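Local coordinates for protein uncharacterized tRNA/rRNA methyltransferase HI_0380 (Haemophilus influenzae, PDB 3ILK) that probably methylates tRNA or rRNA with S-adenosyl-L-methionine as methyl donor, as a SpoU-like member of the TrmH family whose substrate remains uncharacterised, at residues E191-Y194 / Q195-F199; R207-K210 / R211-Y214; A216-K220 / N221-I225; S231-E234 / K235-L239. One frame throughout, in Å; residues are numbered along the deposited sequence.

Contact 1. Residues E191-Y194 / Q195-F199; sequences ERIY and QSLGF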
# COMPACT_ATOMS: atom_id res chain seq x y z
N GLU A 191 -32.49 7.88 22.70
CA GLU A 191 -33.57 8.89 22.76
C GLU A 191 -33.79 9.46 24.15
O GLU A 191 -33.69 10.68 24.35
CB GLU A 191 -34.91 8.32 22.31
CG GLU A 191 -34.92 7.49 21.05
CD GLU A 191 -36.32 7.09 20.64
OE1 GLU A 191 -37.26 7.90 20.85
OE2 GLU A 191 -36.48 5.97 20.09
N ARG A 192 -34.16 8.58 25.08
CA ARG A 192 -34.31 8.95 26.48
C ARG A 192 -33.14 9.82 27.00
O ARG A 192 -33.36 10.89 27.57
CB ARG A 192 -34.48 7.72 27.38
CG ARG A 192 -34.69 8.13 28.84
CD ARG A 192 -35.00 6.98 29.76
NE ARG A 192 -33.79 6.44 30.38
CZ ARG A 192 -33.36 5.20 30.19
NH1 ARG A 192 -34.04 4.38 29.40
NH2 ARG A 192 -32.26 4.78 30.80
N ILE A 193 -31.91 9.36 26.78
CA ILE A 193 -30.73 10.07 27.30
C ILE A 193 -30.58 11.47 26.67
O ILE A 193 -30.36 12.47 27.36
CB ILE A 193 -29.43 9.21 27.14
CG1 ILE A 193 -29.40 8.07 28.19
CG2 ILE A 193 -28.14 10.07 27.18
CD1 ILE A 193 -29.41 8.54 29.67
N TYR A 194 -30.74 11.53 25.36
CA TYR A 194 -30.55 12.78 24.65
C TYR A 194 -31.73 13.75 24.76
O TYR A 194 -31.58 14.95 24.55
CB TYR A 194 -30.04 12.53 23.23
CG TYR A 194 -28.57 12.16 23.29
CD1 TYR A 194 -27.58 13.14 23.21
CD2 TYR A 194 -28.17 10.83 23.48
CE1 TYR A 194 -26.22 12.80 23.30
CE2 TYR A 194 -26.82 10.49 23.58
CZ TYR A 194 -25.85 11.48 23.47
OH TYR A 194 -24.52 11.14 23.57
N GLN A 195 -32.90 13.21 25.12
CA GLN A 195 -34.02 14.03 25.55
C GLN A 195 -33.80 14.54 26.97
O GLN A 195 -34.23 15.63 27.33
CB GLN A 195 -35.33 13.24 25.49
CG GLN A 195 -35.88 13.10 24.10
CD GLN A 195 -37.37 12.89 24.11
OE1 GLN A 195 -37.86 11.80 24.44
NE2 GLN A 195 -38.11 13.93 23.75
N SER A 196 -33.15 13.71 27.79
CA SER A 196 -32.84 14.06 29.16
C SER A 196 -31.88 15.24 29.16
O SER A 196 -31.98 16.14 30.00
CB SER A 196 -32.22 12.85 29.88
OG SER A 196 -32.07 13.09 31.26
N LEU A 197 -30.95 15.23 28.20
CA LEU A 197 -29.98 16.32 28.04
C LEU A 197 -30.61 17.64 27.62
O LEU A 197 -30.16 18.72 28.03
CB LEU A 197 -28.88 15.92 27.04
CG LEU A 197 -27.54 15.37 27.54
CD1 LEU A 197 -27.55 14.99 29.02
CD2 LEU A 197 -27.10 14.20 26.67
N GLY A 198 -31.66 17.56 26.80
CA GLY A 198 -32.30 18.74 26.22
C GLY A 198 -31.82 18.98 24.80
O GLY A 198 -31.93 20.09 24.29
N PHE A 199 -31.29 17.94 24.18
CA PHE A 199 -30.79 18.01 22.80
C PHE A 199 -31.88 17.74 21.76
O PHE A 199 -31.99 18.47 20.77
CB PHE A 199 -29.61 17.06 22.62
CG PHE A 199 -29.07 17.02 21.21
CD1 PHE A 199 -28.34 18.09 20.70
CD2 PHE A 199 -29.27 15.90 20.41
CE1 PHE A 199 -27.84 18.06 19.40
CE2 PHE A 199 -28.78 15.86 19.11
CZ PHE A 199 -28.05 16.94 18.60

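Contact 2. Residues R207-K210 / R211-Y214; sequences RKLK and RLYY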
# COMPACT_ATOMS: atom_id res chain seq x y z
N ARG A 207 -34.69 9.43 13.59
CA ARG A 207 -34.94 8.87 12.26
C ARG A 207 -33.64 8.80 11.47
O ARG A 207 -33.34 7.79 10.82
CB ARG A 207 -35.98 9.70 11.50
CG ARG A 207 -36.42 9.09 10.18
CD ARG A 207 -37.10 10.07 9.23
NE ARG A 207 -36.23 11.18 8.87
CZ ARG A 207 -36.48 12.46 9.15
NH1 ARG A 207 -37.60 12.81 9.78
NH2 ARG A 207 -35.62 13.40 8.79
N LYS A 208 -32.86 9.88 11.55
CA LYS A 208 -31.59 9.95 10.85
C LYS A 208 -30.58 9.02 11.50
O LYS A 208 -29.73 8.45 10.82
CB LYS A 208 -31.04 11.38 10.80
CG LYS A 208 -31.81 12.31 9.86
CD LYS A 208 -30.88 13.34 9.23
CE LYS A 208 -31.60 14.64 8.93
NZ LYS A 208 -30.62 15.77 9.05
N LEU A 209 -30.68 8.87 12.83
CA LEU A 209 -29.79 7.97 13.56
C LEU A 209 -30.04 6.51 13.23
O LEU A 209 -29.08 5.75 13.03
CB LEU A 209 -29.86 8.21 15.07
CG LEU A 209 -29.13 9.47 15.55
CD1 LEU A 209 -29.56 9.78 16.96
CD2 LEU A 209 -27.60 9.36 15.46
N LYS A 210 -31.31 6.12 13.16
CA LYS A 210 -31.65 4.74 12.81
C LYS A 210 -31.13 4.45 11.41
O LYS A 210 -30.46 3.45 11.17
CB LYS A 210 -33.16 4.49 12.93
CG LYS A 210 -33.64 4.54 14.37
CD LYS A 210 -35.17 4.58 14.47
CE LYS A 210 -35.57 5.11 15.83
NZ LYS A 210 -36.81 4.52 16.35
N ARG A 211 -31.41 5.37 10.49
CA ARG A 211 -30.93 5.25 9.12
C ARG A 211 -29.41 5.01 9.11
O ARG A 211 -28.91 4.08 8.47
CB ARG A 211 -31.31 6.51 8.36
CG ARG A 211 -31.09 6.44 6.87
CD ARG A 211 -31.16 7.83 6.29
NE ARG A 211 -30.66 7.88 4.92
CZ ARG A 211 -29.49 8.42 4.56
NH1 ARG A 211 -28.69 8.96 5.47
NH2 ARG A 211 -29.14 8.41 3.29
N LEU A 212 -28.68 5.85 9.84
CA LEU A 212 -27.23 5.73 9.97
C LEU A 212 -26.79 4.36 10.49
O LEU A 212 -25.93 3.70 9.88
CB LEU A 212 -26.72 6.81 10.93
CG LEU A 212 -25.31 6.61 11.48
CD1 LEU A 212 -24.31 6.70 10.35
CD2 LEU A 212 -25.04 7.61 12.58
N TYR A 213 -27.39 3.93 11.60
CA TYR A 213 -26.96 2.72 12.29
C TYR A 213 -27.38 1.44 11.57
O TYR A 213 -26.60 0.49 11.53
CB TYR A 213 -27.34 2.75 13.78
CG TYR A 213 -26.44 3.70 14.55
CD1 TYR A 213 -25.06 3.56 14.50
CD2 TYR A 213 -26.97 4.75 15.32
CE1 TYR A 213 -24.22 4.41 15.19
CE2 TYR A 213 -26.11 5.64 16.02
CZ TYR A 213 -24.74 5.45 15.94
OH TYR A 213 -23.85 6.30 16.60
N TYR A 214 -28.58 1.44 10.99
CA TYR A 214 -29.03 0.36 10.09
C TYR A 214 -28.13 0.26 8.84
O TYR A 214 -27.75 -0.84 8.43
CB TYR A 214 -30.50 0.53 9.66
CG TYR A 214 -31.52 0.24 10.76
CD1 TYR A 214 -31.39 -0.88 11.58
CD2 TYR A 214 -32.62 1.07 10.96
CE1 TYR A 214 -32.29 -1.15 12.59
CE2 TYR A 214 -33.56 0.79 11.98
CZ TYR A 214 -33.38 -0.31 12.79
OH TYR A 214 -34.28 -0.61 13.80

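Contact 3. Residues A216-K220 / N221-I225; sequences AKLEK and NELNI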
# COMPACT_ATOMS: atom_id res chain seq x y z
N ALA A 216 -25.05 1.18 8.75
CA ALA A 216 -23.81 0.64 9.34
C ALA A 216 -23.82 -0.89 9.47
O ALA A 216 -22.81 -1.55 9.16
CB ALA A 216 -23.55 1.29 10.70
N LYS A 217 -24.97 -1.43 9.90
CA LYS A 217 -25.12 -2.83 10.32
C LYS A 217 -24.15 -3.07 11.49
O LYS A 217 -23.03 -3.56 11.33
CB LYS A 217 -24.88 -3.80 9.16
CG LYS A 217 -25.86 -5.01 9.16
CD LYS A 217 -25.23 -6.34 8.72
CE LYS A 217 -24.50 -6.24 7.38
NZ LYS A 217 -23.86 -7.53 6.95
N LEU A 218 -24.59 -2.65 12.68
CA LEU A 218 -23.74 -2.69 13.86
C LEU A 218 -23.34 -4.12 14.20
O LEU A 218 -24.18 -5.03 14.21
CB LEU A 218 -24.51 -2.11 15.06
CG LEU A 218 -24.86 -0.62 14.99
CD1 LEU A 218 -25.64 -0.22 16.22
CD2 LEU A 218 -23.61 0.19 14.89
N GLU A 219 -22.06 -4.32 14.51
CA GLU A 219 -21.69 -5.58 15.15
C GLU A 219 -22.13 -5.57 16.64
O GLU A 219 -22.33 -4.49 17.23
CB GLU A 219 -20.20 -5.87 14.98
CG GLU A 219 -19.82 -6.26 13.55
CD GLU A 219 -18.32 -6.13 13.27
OE1 GLU A 219 -17.52 -6.24 14.21
OE2 GLU A 219 -17.95 -5.92 12.09
N LYS A 220 -22.29 -6.75 17.23
CA LYS A 220 -22.72 -6.85 18.64
C LYS A 220 -21.72 -6.17 19.58
O LYS A 220 -22.13 -5.50 20.53
CB LYS A 220 -22.97 -8.31 19.04
CG LYS A 220 -23.51 -8.51 20.48
CD LYS A 220 -24.81 -7.74 20.79
CE LYS A 220 -25.14 -7.76 22.31
NZ LYS A 220 -25.33 -9.17 22.83
N ASN A 221 -20.43 -6.30 19.29
CA ASN A 221 -19.42 -5.64 20.10
C ASN A 221 -19.41 -4.11 19.92
O ASN A 221 -19.22 -3.39 20.89
CB ASN A 221 -18.03 -6.27 19.94
CG ASN A 221 -17.29 -5.74 18.75
OD1 ASN A 221 -16.26 -5.06 18.89
ND2 ASN A 221 -17.81 -6.03 17.55
N GLU A 222 -19.67 -3.64 18.70
CA GLU A 222 -19.97 -2.22 18.46
C GLU A 222 -21.21 -1.75 19.23
O GLU A 222 -21.19 -0.70 19.92
CB GLU A 222 -20.14 -1.96 16.96
CG GLU A 222 -18.86 -2.13 16.15
CD GLU A 222 -19.08 -2.19 14.66
OE1 GLU A 222 -20.24 -2.37 14.22
OE2 GLU A 222 -18.09 -2.05 13.89
N LEU A 223 -22.31 -2.51 19.14
CA LEU A 223 -23.47 -2.15 19.94
C LEU A 223 -23.03 -2.06 21.41
O LEU A 223 -23.37 -1.11 22.10
CB LEU A 223 -24.65 -3.12 19.72
CG LEU A 223 -25.98 -2.80 20.43
CD1 LEU A 223 -26.49 -1.46 20.01
CD2 LEU A 223 -26.99 -3.89 20.07
N ASN A 224 -22.23 -3.02 21.88
CA ASN A 224 -21.74 -3.02 23.25
C ASN A 224 -21.03 -1.73 23.65
O ASN A 224 -21.34 -1.14 24.70
CB ASN A 224 -20.88 -4.25 23.53
CG ASN A 224 -21.73 -5.49 23.67
OD1 ASN A 224 -22.94 -5.38 23.85
ND2 ASN A 224 -21.12 -6.67 23.58
N ILE A 225 -20.11 -1.28 22.80
CA ILE A 225 -19.44 -0.03 23.04
C ILE A 225 -20.45 1.15 23.16
O ILE A 225 -20.38 1.92 24.12
CB ILE A 225 -18.37 0.24 21.93
CG1 ILE A 225 -17.05 -0.46 22.28
CG2 ILE A 225 -18.10 1.72 21.77
CD1 ILE A 225 -16.98 -1.94 21.97

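Contact 4. Residues S231-E234 / K235-L239; sequences SAVE and KRIDL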
# COMPACT_ATOMS: atom_id res chain seq x y z
N SER A 231 -24.48 4.57 28.97
CA SER A 231 -24.41 4.33 30.41
C SER A 231 -23.42 5.27 31.05
O SER A 231 -23.66 5.78 32.15
CB SER A 231 -24.03 2.88 30.68
OG SER A 231 -24.93 2.05 29.96
N ALA A 232 -22.31 5.51 30.36
CA ALA A 232 -21.33 6.47 30.85
C ALA A 232 -21.97 7.87 31.02
O ALA A 232 -21.89 8.45 32.10
CB ALA A 232 -20.11 6.48 29.97
N VAL A 233 -22.63 8.38 29.98
CA VAL A 233 -23.40 9.63 30.03
C VAL A 233 -24.53 9.61 31.11
O VAL A 233 -24.72 10.61 31.84
CB VAL A 233 -24.01 9.97 28.62
CG1 VAL A 233 -24.81 11.29 28.65
CG2 VAL A 233 -22.89 10.08 27.58
N GLU A 234 -25.25 8.49 31.21
CA GLU A 234 -26.31 8.34 32.19
C GLU A 234 -25.85 8.52 33.64
O GLU A 234 -26.47 9.26 34.40
CB GLU A 234 -27.03 6.98 32.04
CG GLU A 234 -28.28 6.89 32.92
CD GLU A 234 -29.14 5.65 32.68
OE1 GLU A 234 -28.61 4.56 32.32
OE2 GLU A 234 -30.36 5.77 32.87
N LYS A 235 -24.76 7.84 34.00
CA LYS A 235 -24.14 7.97 35.31
C LYS A 235 -23.87 9.44 35.65
O LYS A 235 -24.16 9.89 36.77
CB LYS A 235 -22.84 7.15 35.39
CG LYS A 235 -23.05 5.64 35.28
CD LYS A 235 -21.74 4.81 35.34
CE LYS A 235 -20.94 4.82 34.02
NZ LYS A 235 -19.98 6.00 33.97
N ARG A 236 -23.36 10.19 34.68
CA ARG A 236 -23.10 11.62 34.84
C ARG A 236 -24.37 12.46 35.08
O ARG A 236 -24.41 13.29 35.99
CB ARG A 236 -22.32 12.18 33.64
CG ARG A 236 -20.84 12.51 33.90
CD ARG A 236 -20.58 13.20 35.21
NE ARG A 236 -19.64 14.30 35.04
CZ ARG A 236 -18.34 14.16 34.81
NH1 ARG A 236 -17.79 12.95 34.72
NH2 ARG A 236 -17.58 15.25 34.66
N ILE A 237 -25.39 12.25 34.23
CA ILE A 237 -26.72 12.86 34.41
C ILE A 237 -27.24 12.59 35.82
O ILE A 237 -27.70 13.50 36.52
CB ILE A 237 -27.78 12.30 33.39
CG1 ILE A 237 -27.40 12.63 31.94
CG2 ILE A 237 -29.19 12.84 33.71
CD1 ILE A 237 -28.24 11.88 30.90
N ASP A 238 -27.15 11.32 36.23
CA ASP A 238 -27.70 10.85 37.50
C ASP A 238 -26.92 11.39 38.70
O ASP A 238 -27.37 11.29 39.85
CB ASP A 238 -27.77 9.32 37.53
CG ASP A 238 -28.83 8.77 36.56
OD1 ASP A 238 -29.91 9.39 36.43
OD2 ASP A 238 -28.58 7.72 35.95
N LEU A 239 -25.76 11.97 38.41
CA LEU A 239 -24.90 12.53 39.43
C LEU A 239 -25.14 14.04 39.62
O LEU A 239 -24.81 14.59 40.67
CB LEU A 239 -23.43 12.25 39.08
CG LEU A 239 -22.54 11.75 40.22
CD1 LEU A 239 -22.69 10.24 40.43
CD2 LEU A 239 -21.09 12.10 39.92

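Contact 1. Residues E191-Y194 / Q195-F199
Leu197 lays its CD2 methyl over one face of the Tyr194 ring in a CH-pi contact, with Leu197 CD2 4.1 Å from the centroid of that ring and 29° off its normal. The two side chains run side by side in the same direction; Tyr194 CG, anti to its carbonyl carbon (chi1 -75°), sets the ring beside Leu197. The same methyl reaches back to Ile193, Leu197 CD2 lying 4.3 Å from Ile193 CG2. Just beyond this packed side along the chain, the helix closes in a Schellman motif. Phe199 N donates to Tyr194 O at 3.0 Å, while Gly198 N makes a weak bond of 3.3 Å to Gln195 O. Gly198 is the C-prime residue, and its positive phi of 99° turns the chain out of the helix. Phe199 is thereby swung back toward the last turn, with Phe199 CD2 4.3 Å from Tyr194 CD1, a looser ring contact. The other side of the turn faces solvent: Gln195 rests CB and CG against the carbonyl of Glu191, Gln195 CB 3.2 Å from Glu191 O, and Arg192, exposed, reaches across to a salt bridge with Glu234 of helix 220-240. The contact ends helix 180-197. Ile193 and Leu197 pack on helix 220-240, Glu191 and Phe199 touch helix 204-216, and Tyr194, Leu197 and Phe199 meet the second subunit.

Contact 2. Residues R207-K210 / R211-Y214
Leu209 and Tyr213 point the same way from successive turns, with Leu209 CD2 4.0 Å from Tyr213 CE2. Leu209 CD2 also meets Leu212 CD2 at 4.2 Å, and Leu212 CD2 in turn lies 4.0 Å above one face of the Tyr213 ring plane, toward its rim. On another side of the helix the Tyr214 ring comes back against Lys210: Tyr214 CE2 is 3.8 Å from Lys210 CB, and Tyr214 CD2 comes to 3.2 Å from Lys210 O. That carbonyl also takes the backbone bond from Tyr214 N (2.8 Å, 168° at the hydrogen). The turns belong to helix 204-216, an amphipathic alpha helix of the helical C-terminal region, whose buried side carries Leu209, Leu212 and Tyr213. The second shell comes partly from the second subunit. Tyr213 OH is hydrogen-bonded to Tyr213 OH of that subunit, and Arg211, extended from CG to NE with CG pointing opposite its backbone N (chi1 -170°), forms a salt bridge with Glu219 of the same neighbour. Within the chain, helix 180-197 flanks the Tyr214 side, where Phe187 meets the Tyr214 ring edge-to-face and also touches Lys210.

Contact 3. Residues A216-K220 / N221-I225
Lys220 opens the first turn of its helix, accepting the N-H of Asn224 on its carbonyl (Lys220 O to Asn224 N 2.8 Å). Its side chain leaves with CG opposite the backbone N and bends at chi2 and chi4, which carries it across Asn224 and brings Lys220 CE 3.6 Å from Asn224 OD1. Glu222 reaches back along the chain to grip the helix start, taking the N-H of Glu219 on OE1 (Glu219 N to Glu222 OE1 2.7 Å). The bond is nearly straight, 171° at the hydrogen, but arrives from above the carboxylate plane, 38° out of it. Glu219 holds the N-cap position, so this is one half of a capping box. The Glu219 carboxylate stacks almost parallel to that of Glu222, the planes 11° apart, with Glu219 OE1 4.2 Å from Glu222 OE2. The like charges are probably eased by Arg211 and Arg215 of the second subunit, which form salt bridges with Glu219 and Glu222 respectively. Asn221 ND2 adds a weak bond of 3.4 Å to Glu219 OE1. Apart from these polar groups, Leu218 and Leu223 meet at about a right angle, CD1 of Leu218 4.1 Å from CD1 of Leu223. These two leucines pack on helix 180-197, at the turn where helix 204-216 gives way to helix 220-240.

Contact 4. Residues S231-E234 / K235-L239
Val233 and Ile237 supply the apolar contact across one helical turn, with Val233 CG1 4.1 Å from Ile237 CD1. The Ile237 branch lies close over the turn, CG1 being 3.4 Å from Val233 O. Around them, Ile193 and Leu197 of helix 180-197 cover Ile237, while Val233 also packs on Tyr194 of the second subunit. Backbone hydrogen bonds hold the turns together: Lys235 N to Ser231 O at 3.0 Å and Asp238 N to Glu234 O at 2.8 Å are firm, whereas Arg236 N to Ala232 O is weak at 3.4 Å. The side chain of Lys235 makes a third kind of contact. Bent at chi3 and chi4 (-78° and 88°), it curls back over the preceding turn, bringing its NZ 3.4 Å from Ala232 CA. Charged groups make up the last set. The side chains of Glu234 and Asp238 cross, carboxylate planes 36° apart, with Glu234 OE2 4.1 Å from Asp238 OD2, two like charges close together. Asp238 OD2 also lies 3.0 Å from Glu234 O, acceptor against acceptor. On helix 180-197, Tyr189 OH bonds to Glu234 OE1 and is shared with Ser231 OG; Arg192 lies at OE2. The crowding of Asp238 OD2 by the Glu234 carbonyl and carboxylate would tend to raise the proton affinity of the acids, and the positive charge of Arg192 probably offsets this at Glu234.

How the contacts relate
All four contacts belong to the helical C-terminal region, and each touches the second subunit; all lie away from the predicted S-adenosyl-L-methionine site. Contacts 1 and 4 have centres about 12 Å apart and are bound together directly, by a salt bridge of 3.0 Å from Arg192 NH2 to Glu234 OE2 and by Ile193 and Leu197 packing on Ile237. Contacts 2 and 3, about 13 Å apart, join through Tyr213 CD1 and Leu218 CD2 at 3.7 Å. Contacts 1 and 2, centres about 17 Å apart, touch where Glu191 nears Lys210. Contacts 3 and 4 share helix 220-240, yet their nearest atoms stay about 7 Å apart.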